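Local structure of inorganic pyrophosphatase (Neisseria gonorrhoeae, 5TEA) at residues 21-26 / 171-175; 63-68 / 79-85; 96-102 / 114-120. The protein probably catalyses the magnesium-dependent hydrolysis of inorganic pyrophosphate to two phosphate ions, working as a homohexamer. Residues are numbered along the deposited sequence.

Interaction 1 of 3, residues 21-26 / 171-175; sequences VDGGII and KKVIK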
loop_
_atom_site.group_PDB
_atom_site.type_symbol
_atom_site.label_atom_id
_atom_site.label_comp_id
_atom_site.label_asym_id
_atom_site.label_seq_id
_atom_site.Cartn_x
_atom_site.Cartn_y
_atom_site.Cartn_z
ATOM N N VAL B 21 22.057 28.355 -3.131
ATOM C CA VAL B 21 21.510 28.453 -4.483
ATOM C C VAL B 21 22.621 28.344 -5.517
ATOM O O VAL B 21 22.521 27.577 -6.483
ATOM C CB VAL B 21 20.710 29.757 -4.651
ATOM C CG1 VAL B 21 20.117 29.829 -6.054
ATOM C CG2 VAL B 21 19.626 29.842 -3.588
ATOM N N ASP B 22 23.699 29.116 -5.332
ATOM C CA ASP B 22 24.828 29.071 -6.259
ATOM C C ASP B 22 25.405 27.661 -6.374
ATOM O O ASP B 22 25.757 27.215 -7.471
ATOM C CB ASP B 22 25.923 30.042 -5.810
ATOM C CG ASP B 22 25.667 31.472 -6.260
ATOM O OD1 ASP B 22 24.713 31.703 -7.022
ATOM O OD2 ASP B 22 26.434 32.368 -5.851
ATOM N N GLY B 23 25.507 26.943 -5.258
ATOM C CA GLY B 23 26.007 25.580 -5.317
ATOM C C GLY B 23 25.016 24.556 -5.836
ATOM O O GLY B 23 25.391 23.398 -6.045
ATOM N N GLY B 24 23.771 24.956 -6.044
ATOM C CA GLY B 24 22.740 24.058 -6.525
ATOM C C GLY B 24 22.179 23.107 -5.498
ATOM O O GLY B 24 21.489 22.155 -5.872
ATOM N N ILE B 25 22.453 23.317 -4.219
ATOM C CA ILE B 25 21.891 22.496 -3.147
ATOM C C ILE B 25 21.029 23.429 -2.312
ATOM O O ILE B 25 21.559 24.285 -1.598
ATOM C CB ILE B 25 22.975 21.825 -2.287
ATOM C CG1 ILE B 25 23.991 21.105 -3.173
ATOM C CG2 ILE B 25 22.333 20.832 -1.276
ATOM C CD1 ILE B 25 23.414 19.966 -3.948
ATOM N N ILE B 26 19.702 23.288 -2.415
ATOM C CA ILE B 26 18.771 24.204 -1.770
ATOM C C ILE B 26 17.944 23.452 -0.732
ATOM O O ILE B 26 17.932 22.223 -0.688
ATOM C CB ILE B 26 17.845 24.884 -2.788
ATOM C CG1 ILE B 26 16.940 23.826 -3.438
ATOM C CG2 ILE B 26 18.684 25.687 -3.797
ATOM C CD1 ILE B 26 15.946 24.383 -4.420
ATOM N N LYS B 171 18.462 28.246 -11.376
ATOM C CA LYS B 171 19.060 29.108 -10.358
ATOM C C LYS B 171 18.652 30.561 -10.545
ATOM O O LYS B 171 18.449 31.289 -9.566
ATOM C CB LYS B 171 20.580 28.989 -10.394
ATOM C CG LYS B 171 21.093 27.680 -9.837
ATOM C CD LYS B 171 22.605 27.584 -9.998
ATOM C CE LYS B 171 23.107 26.172 -9.729
ATOM N NZ LYS B 171 24.565 26.054 -10.040
ATOM N N LYS B 172 18.570 31.019 -11.793
ATOM C CA LYS B 172 18.171 32.398 -12.021
ATOM C C LYS B 172 16.750 32.631 -11.528
ATOM O O LYS B 172 16.463 33.653 -10.892
ATOM C CB LYS B 172 18.307 32.737 -13.502
ATOM C CG LYS B 172 17.908 34.163 -13.846
ATOM C CD LYS B 172 18.079 34.436 -15.331
ATOM C CE LYS B 172 17.177 33.530 -16.160
ATOM N NZ LYS B 172 15.734 33.675 -15.795
ATOM N N VAL B 173 15.855 31.680 -11.799
ATOM C CA VAL B 173 14.476 31.765 -11.309
ATOM C C VAL B 173 14.451 31.825 -9.787
ATOM O O VAL B 173 13.755 32.656 -9.197
ATOM C CB VAL B 173 13.655 30.581 -11.841
ATOM C CG1 VAL B 173 12.265 30.523 -11.166
ATOM C CG2 VAL B 173 13.538 30.663 -13.362
ATOM N N ILE B 174 15.227 30.955 -9.128
ATOM C CA ILE B 174 15.284 30.961 -7.665
ATOM C C ILE B 174 15.774 32.312 -7.154
ATOM O O ILE B 174 15.174 32.904 -6.250
ATOM C CB ILE B 174 16.165 29.806 -7.147
ATOM C CG1 ILE B 174 15.526 28.452 -7.485
ATOM C CG2 ILE B 174 16.344 29.920 -5.649
ATOM C CD1 ILE B 174 16.488 27.234 -7.307
ATOM N N LYS B 175 16.868 32.826 -7.731
ATOM C CA LYS B 175 17.418 34.094 -7.255
ATOM C C LYS B 175 16.437 35.249 -7.459
ATOM O O LYS B 175 16.358 36.164 -6.628
ATOM C CB LYS B 175 18.752 34.379 -7.948
ATOM C CG LYS B 175 19.867 33.453 -7.488
ATOM C CD LYS B 175 21.184 33.812 -8.138
ATOM C CE LYS B 175 22.312 33.656 -7.146
ATOM N NZ LYS B 175 23.639 34.025 -7.721
#
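Start with Val21 and Lys171, the two residues that bury most here, whose CA atoms lie 6.4 Å apart. Val21 opens a type I turn that runs to Gly24 and is closed by Gly24 N to Val21 O at 2.9 Å. The turn holds its valine side chain against the helix, where CG1 of Val21 sits 3.8 Å from CG2 of Ile174, 3.9 Å from CG of Lys175 and 4.4 Å from CB of Lys171, in the hollow between these three residues. Lys171 reaches from the helix to the turn. Its extended chain places CD 3.5 Å from Val21 O and CE 3.9 Å from Gly24 CA. At its tip, Lys171 NZ donates to Asp22 O at 3.1 Å. The same ammonium group also makes a salt bridge with Glu168, so the backbone carbonyl shares it with a carboxylate. Asp22 points its CA-to-CB bond away, but its carboxylate swings back, and OD1 meets Lys175 NZ in a 2.7 Å salt bridge at the solvent edge. Gly24, with phi of 77°, suits the end of the turn, and with Ile25 it forms a G1 bulge opposite Asp20. Deeper in, Ile26 CD1 touches Ile174 CD1 at 4.1 Å. The contact thus fastens the hairpin between strands 19-20 and 25-32 to the C-terminal helix 167-183. Ile26 and Gly24 bond by backbone to Ala97 and Val99 of strand 94-107, and Ile174 also touches Val99, Ile115, Ile68 and Leu79, seating the helix on the sheet.

Interaction 2 of 3, residues 63-68 / 79-85; sequences TNYGFI and LDVLLVT. With CA (calcium ion), chain I.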
loop_
_atom_site.group_PDB
_atom_site.type_symbol
_atom_site.label_atom_id
_atom_site.label_comp_id
_atom_site.label_asym_id
_atom_site.label_seq_id
_atom_site.Cartn_x
_atom_site.Cartn_y
_atom_site.Cartn_z
ATOM N N THR B 63 5.114 13.569 -9.222
ATOM C CA THR B 63 6.301 13.655 -8.375
ATOM C C THR B 63 5.861 14.171 -7.018
ATOM O O THR B 63 4.731 14.611 -6.854
ATOM C CB THR B 63 7.354 14.618 -8.938
ATOM O OG1 THR B 63 6.888 15.964 -8.756
ATOM C CG2 THR B 63 7.579 14.357 -10.433
ATOM N N ASN B 64 6.767 14.156 -6.044
ATOM C CA ASN B 64 6.474 14.896 -4.824
ATOM C C ASN B 64 6.406 16.377 -5.171
ATOM O O ASN B 64 7.009 16.830 -6.150
ATOM C CB ASN B 64 7.537 14.639 -3.754
ATOM C CG ASN B 64 7.746 13.172 -3.493
ATOM O OD1 ASN B 64 6.921 12.515 -2.832
ATOM N ND2 ASN B 64 8.857 12.638 -3.990
ATOM N N TYR B 65 5.649 17.131 -4.376
ATOM C CA TYR B 65 5.415 18.541 -4.650
ATOM C C TYR B 65 5.753 19.350 -3.408
ATOM O O TYR B 65 5.240 19.066 -2.323
ATOM C CB TYR B 65 3.955 18.766 -5.053
ATOM C CG TYR B 65 3.656 20.079 -5.736
ATOM C CD1 TYR B 65 3.750 20.205 -7.121
ATOM C CD2 TYR B 65 3.225 21.182 -5.005
ATOM C CE1 TYR B 65 3.455 21.397 -7.750
ATOM C CE2 TYR B 65 2.918 22.381 -5.636
ATOM C CZ TYR B 65 3.036 22.475 -7.007
ATOM O OH TYR B 65 2.729 23.649 -7.651
ATOM N N GLY B 66 6.618 20.350 -3.555
ATOM C CA GLY B 66 6.977 21.154 -2.398
ATOM C C GLY B 66 7.272 22.606 -2.710
ATOM O O GLY B 66 6.898 23.099 -3.776
ATOM N N PHE B 67 7.966 23.303 -1.808
ATOM C CA PHE B 67 8.313 24.694 -2.078
ATOM C C PHE B 67 9.674 25.017 -1.483
ATOM O O PHE B 67 10.201 24.287 -0.643
ATOM C CB PHE B 67 7.263 25.664 -1.525
ATOM C CG PHE B 67 7.226 25.747 -0.021
ATOM C CD1 PHE B 67 6.503 24.817 0.727
ATOM C CD2 PHE B 67 7.883 26.768 0.649
ATOM C CE1 PHE B 67 6.449 24.900 2.113
ATOM C CE2 PHE B 67 7.837 26.848 2.044
ATOM C CZ PHE B 67 7.116 25.915 2.770
ATOM N N ILE B 68 10.229 26.138 -1.925
ATOM C CA ILE B 68 11.491 26.657 -1.406
ATOM C C ILE B 68 11.168 27.744 -0.386
ATOM O O ILE B 68 10.500 28.731 -0.741
ATOM C CB ILE B 68 12.380 27.220 -2.528
ATOM C CG1 ILE B 68 12.640 26.170 -3.619
ATOM C CG2 ILE B 68 13.684 27.715 -1.942
ATOM C CD1 ILE B 68 13.373 26.749 -4.851
ATOM N N LEU B 79 7.593 29.628 -4.422
ATOM C CA LEU B 79 8.219 28.971 -5.573
ATOM C C LEU B 79 8.116 27.462 -5.407
ATOM O O LEU B 79 8.617 26.911 -4.423
ATOM C CB LEU B 79 9.684 29.399 -5.710
ATOM C CG LEU B 79 10.498 28.783 -6.855
ATOM C CD1 LEU B 79 9.765 28.903 -8.178
ATOM C CD2 LEU B 79 11.889 29.464 -6.949
ATOM N N ASP B 80 7.449 26.800 -6.353
ATOM C CA ASP B 80 7.118 25.391 -6.219
ATOM C C ASP B 80 8.288 24.508 -6.636
ATOM O O ASP B 80 9.186 24.926 -7.372
ATOM C CB ASP B 80 5.906 25.025 -7.067
ATOM C CG ASP B 80 4.735 25.931 -6.830
ATOM O OD1 ASP B 80 4.349 26.156 -5.657
ATOM O OD2 ASP B 80 4.197 26.396 -7.847
ATOM N N VAL B 81 8.260 23.266 -6.151
ATOM C CA VAL B 81 9.307 22.275 -6.385
ATOM C C VAL B 81 8.669 20.954 -6.788
ATOM O O VAL B 81 7.745 20.479 -6.115
ATOM C CB VAL B 81 10.189 22.055 -5.141
ATOM C CG1 VAL B 81 11.227 20.945 -5.408
ATOM C CG2 VAL B 81 10.891 23.349 -4.743
ATOM N N LEU B 82 9.160 20.374 -7.888
ATOM C CA LEU B 82 8.912 18.988 -8.262
ATOM C C LEU B 82 10.107 18.171 -7.775
ATOM O O LEU B 82 11.206 18.292 -8.320
ATOM C CB LEU B 82 8.731 18.868 -9.776
ATOM C CG LEU B 82 7.700 19.842 -10.375
ATOM C CD1 LEU B 82 7.535 19.607 -11.875
ATOM C CD2 LEU B 82 6.338 19.694 -9.668
ATOM N N LEU B 83 9.899 17.358 -6.735
ATOM C CA LEU B 83 10.962 16.573 -6.121
ATOM C C LEU B 83 10.774 15.117 -6.515
ATOM O O LEU B 83 9.765 14.498 -6.148
ATOM C CB LEU B 83 10.943 16.726 -4.602
ATOM C CG LEU B 83 11.993 15.896 -3.851
ATOM C CD1 LEU B 83 13.375 16.525 -4.028
ATOM C CD2 LEU B 83 11.619 15.777 -2.378
ATOM N N VAL B 84 11.730 14.580 -7.260
ATOM C CA VAL B 84 11.625 13.245 -7.841
ATOM C C VAL B 84 12.318 12.245 -6.922
ATOM O O VAL B 84 13.500 12.395 -6.609
ATOM C CB VAL B 84 12.226 13.210 -9.253
ATOM C CG1 VAL B 84 12.220 11.786 -9.823
ATOM C CG2 VAL B 84 11.469 14.202 -10.170
ATOM N N THR B 85 11.578 11.231 -6.480
ATOM C CA THR B 85 12.118 10.136 -5.688
ATOM C C THR B 85 11.513 8.835 -6.193
ATOM O O THR B 85 10.478 8.830 -6.860
ATOM C CB THR B 85 11.792 10.256 -4.180
ATOM O OG1 THR B 85 10.371 10.263 -4.000
ATOM C CG2 THR B 85 12.393 11.517 -3.550
HETATM CA CA CA I . 4.086 29.041 -7.525
HETATM O O HOH W 1 1.113 25.368 -6.522
HETATM O O HOH W 2 6.252 28.664 -8.488
HETATM O O HOH W 3 2.552 27.788 -7.259
#
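Strand segments 64-67 and 80-83 run antiparallel, their axes 4.2 Å apart at closest and 147° between directions. Gly66, opposite Val81, has no side chain to stand beside the valine; their backbones pair tightly, Gly66 N to Val81 O at 2.8 Å and Val81 N to Gly66 O at 2.7 Å. Ile68 fits between two neighbours, its CG1 3.5 Å from Val81 CG2 and its CD1 3.7 Å from Leu79 CD2. On the face shared by Tyr65, Phe67, Asp80 and Leu82, the tyrosine ring leans over strand 80-83 and packs on Leu82, Tyr65 CD1 lying 3.7 Å from Leu82 CD2. The Asn64 side chain bends back, ND2 donating to Leu83 O (3.0 Å) and to Thr85 OG1 (2.8 Å), a hydroxyl also hydrogen-bonded to Gln87 O; Thr63 CG2 abuts Val84 CG2 at 3.9 Å. Asp80 OD2 binds calcium at 2.7 Å, with carboxylates of Asp73, Asp77 and Asp112, the Glu78 carbonyl and waters 2.0 and 2.4 Å from the ion, and accepts a hydrogen bond from Lys114. Tyr65 probably binds substrate, so these strands carry part of the metal-dependent active site characteristic of the family I pyrophosphatase barrel.

Interaction 3 of 3, residues 96-102 / 114-120; sequences EARVIGV and KIVCVPA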
loop_
_atom_site.group_PDB
_atom_site.type_symbol
_atom_site.label_atom_id
_atom_site.label_comp_id
_atom_site.label_asym_id
_atom_site.label_seq_id
_atom_site.Cartn_x
_atom_site.Cartn_y
_atom_site.Cartn_z
ATOM N N GLU B 96 17.659 18.929 2.150
ATOM C CA GLU B 96 18.572 19.512 1.182
ATOM C C GLU B 96 18.406 18.770 -0.133
ATOM O O GLU B 96 18.436 17.531 -0.170
ATOM C CB GLU B 96 20.013 19.420 1.692
ATOM C CG GLU B 96 20.190 20.206 2.975
ATOM C CD GLU B 96 21.645 20.327 3.407
ATOM O OE1 GLU B 96 22.517 19.800 2.691
ATOM O OE2 GLU B 96 21.905 20.941 4.465
ATOM N N ALA B 97 18.213 19.524 -1.213
ATOM C CA ALA B 97 17.900 18.938 -2.507
ATOM C C ALA B 97 18.779 19.546 -3.586
ATOM O O ALA B 97 19.088 20.739 -3.548
ATOM C CB ALA B 97 16.424 19.145 -2.865
ATOM N N ARG B 98 19.154 18.731 -4.564
ATOM C CA ARG B 98 19.930 19.230 -5.693
ATOM C C ARG B 98 18.978 19.750 -6.762
ATOM O O ARG B 98 18.010 19.070 -7.114
ATOM C CB ARG B 98 20.835 18.136 -6.270
ATOM C CG ARG B 98 21.378 18.455 -7.666
ATOM C CD ARG B 98 22.283 17.347 -8.203
ATOM N NE ARG B 98 23.594 17.354 -7.562
ATOM C CZ ARG B 98 24.621 18.118 -7.931
ATOM N NH1 ARG B 98 24.516 18.955 -8.957
ATOM N NH2 ARG B 98 25.765 18.040 -7.270
ATOM N N VAL B 99 19.254 20.958 -7.260
ATOM C CA VAL B 99 18.520 21.559 -8.378
ATOM C C VAL B 99 19.012 20.922 -9.677
ATOM O O VAL B 99 20.202 21.017 -10.001
ATOM C CB VAL B 99 18.746 23.077 -8.417
ATOM C CG1 VAL B 99 18.084 23.705 -9.664
ATOM C CG2 VAL B 99 18.280 23.743 -7.138
ATOM N N ILE B 100 18.116 20.291 -10.437
ATOM C CA ILE B 100 18.522 19.692 -11.709
ATOM C C ILE B 100 17.861 20.321 -12.928
ATOM O O ILE B 100 18.260 19.986 -14.058
ATOM C CB ILE B 100 18.324 18.155 -11.741
ATOM C CG1 ILE B 100 16.837 17.776 -11.735
ATOM C CG2 ILE B 100 19.136 17.458 -10.629
ATOM C CD1 ILE B 100 16.588 16.302 -12.045
ATOM N N GLY B 101 16.908 21.236 -12.763
ATOM C CA GLY B 101 16.267 21.864 -13.901
ATOM C C GLY B 101 15.080 22.702 -13.457
ATOM O O GLY B 101 14.834 22.877 -12.258
ATOM N N VAL B 102 14.356 23.233 -14.440
ATOM C CA VAL B 102 13.142 24.003 -14.161
ATOM C C VAL B 102 12.098 23.708 -15.220
ATOM O O VAL B 102 12.408 23.620 -16.414
ATOM C CB VAL B 102 13.424 25.519 -14.044
ATOM C CG1 VAL B 102 14.168 26.075 -15.285
ATOM C CG2 VAL B 102 12.143 26.297 -13.727
ATOM N N LYS B 114 8.306 25.784 -11.824
ATOM C CA LYS B 114 8.522 24.753 -10.817
ATOM C C LYS B 114 9.940 24.212 -10.954
ATOM O O LYS B 114 10.333 23.748 -12.028
ATOM C CB LYS B 114 7.465 23.648 -10.953
ATOM C CG LYS B 114 6.060 24.262 -11.087
ATOM C CD LYS B 114 4.940 23.358 -10.666
ATOM C CE LYS B 114 3.607 23.985 -11.068
ATOM N NZ LYS B 114 3.382 25.287 -10.377
ATOM N N ILE B 115 10.713 24.325 -9.885
ATOM C CA ILE B 115 12.103 23.859 -9.876
ATOM C C ILE B 115 12.089 22.344 -9.762
ATOM O O ILE B 115 11.343 21.792 -8.948
ATOM C CB ILE B 115 12.872 24.490 -8.705
ATOM C CG1 ILE B 115 12.647 26.008 -8.668
ATOM C CG2 ILE B 115 14.374 24.178 -8.795
ATOM C CD1 ILE B 115 13.113 26.699 -9.967
ATOM N N VAL B 116 12.884 21.663 -10.594
ATOM C CA VAL B 116 12.972 20.203 -10.562
ATOM C C VAL B 116 14.170 19.823 -9.701
ATOM O O VAL B 116 15.283 20.323 -9.913
ATOM C CB VAL B 116 13.094 19.608 -11.974
ATOM C CG1 VAL B 116 13.010 18.078 -11.896
ATOM C CG2 VAL B 116 12.025 20.175 -12.903
ATOM N N CYS B 117 13.936 18.968 -8.708
ATOM C CA CYS B 117 14.956 18.640 -7.721
ATOM C C CYS B 117 14.967 17.144 -7.465
ATOM O O CYS B 117 13.976 16.444 -7.703
ATOM C CB CYS B 117 14.707 19.346 -6.373
ATOM S SG CYS B 117 14.888 21.134 -6.383
ATOM N N VAL B 118 16.089 16.683 -6.917
ATOM C CA VAL B 118 16.197 15.363 -6.295
ATOM C C VAL B 118 16.839 15.556 -4.926
ATOM O O VAL B 118 17.506 16.574 -4.682
ATOM C CB VAL B 118 17.031 14.387 -7.161
ATOM C CG1 VAL B 118 16.302 14.101 -8.490
ATOM C CG2 VAL B 118 18.442 14.976 -7.425
ATOM N N PRO B 119 16.673 14.603 -4.015
ATOM C CA PRO B 119 17.399 14.698 -2.740
ATOM C C PRO B 119 18.894 14.810 -3.003
ATOM O O PRO B 119 19.430 14.167 -3.913
ATOM C CB PRO B 119 17.056 13.382 -2.030
ATOM C CG PRO B 119 15.764 12.929 -2.677
ATOM C CD PRO B 119 15.911 13.344 -4.116
ATOM N N ALA B 120 19.562 15.651 -2.207
ATOM C CA ALA B 120 20.982 15.910 -2.456
ATOM C C ALA B 120 21.847 14.699 -2.124
ATOM O O ALA B 120 22.927 14.538 -2.698
ATOM C CB ALA B 120 21.459 17.126 -1.661
HETATM O O HOH W 4 23.973 16.113 -4.739
#
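This is a twisted beta hairpin of the pyrophosphatase barrel, formed by strands 94-107 and 110-119, whose segments 96-102 and 114-119 run at 137° to each other and are interrupted by a classic beta bulge. There Ile100 and Gly101 both face Val116: Ile100 N donates to Val116 O at 2.9 Å, Gly101 N makes a weak bond to that oxygen at 3.4 Å, and Val116 N returns to Gly101 O at 2.8 Å. Regular pairing resumes at Arg98, whose N reaches Val118 O at 2.7 Å while Val118 N binds Arg98 O at 3.1 Å. Val99, Val102, Ile115 and Cys117 share one face, where Val99 CG1 meets Ile115 CG2 at 3.8 Å beneath helix 167-183. Arg98, Val116 and Val118 lie on the other, and the sideways Ile100 packs its CG1 on Val116 CG1 at 3.8 Å. Lys114 NZ forms a salt bridge with Asp112 and a hydrogen bond with Asp80 OD2. Pro119 packs on Ile54 of the second subunit. Just past the strand end, a water accepts from Arg98 NE at 3.1 Å and donates to Ala120 O at 2.8 Å.

Interactions 2 and 3 are buried strand pairings, whereas interaction 1 is half surface, with Asp22 and Lys175 paired at the solvent side and Val21, Ile26 and Ile174 below. All three reach the same curled sheet, interaction 1 by bringing a helix against it: strand 25-32 pairs with 64-67 and with 94-107, and strand 80-83 lies parallel to 110-119, Leu82 N meeting Ile115 O at 2.8 Å. Ile174 packs on Ile68 and Leu79 of interaction 2 and on Val99 and Ile115 of interaction 3, so the helix shares their apolar interior. Backbone bonds dominate the strand contacts; lysine ammonium groups do the polar work across interaction 1. Metal chemistry belongs to interaction 2, with Lys114 of interaction 3 reaching into it.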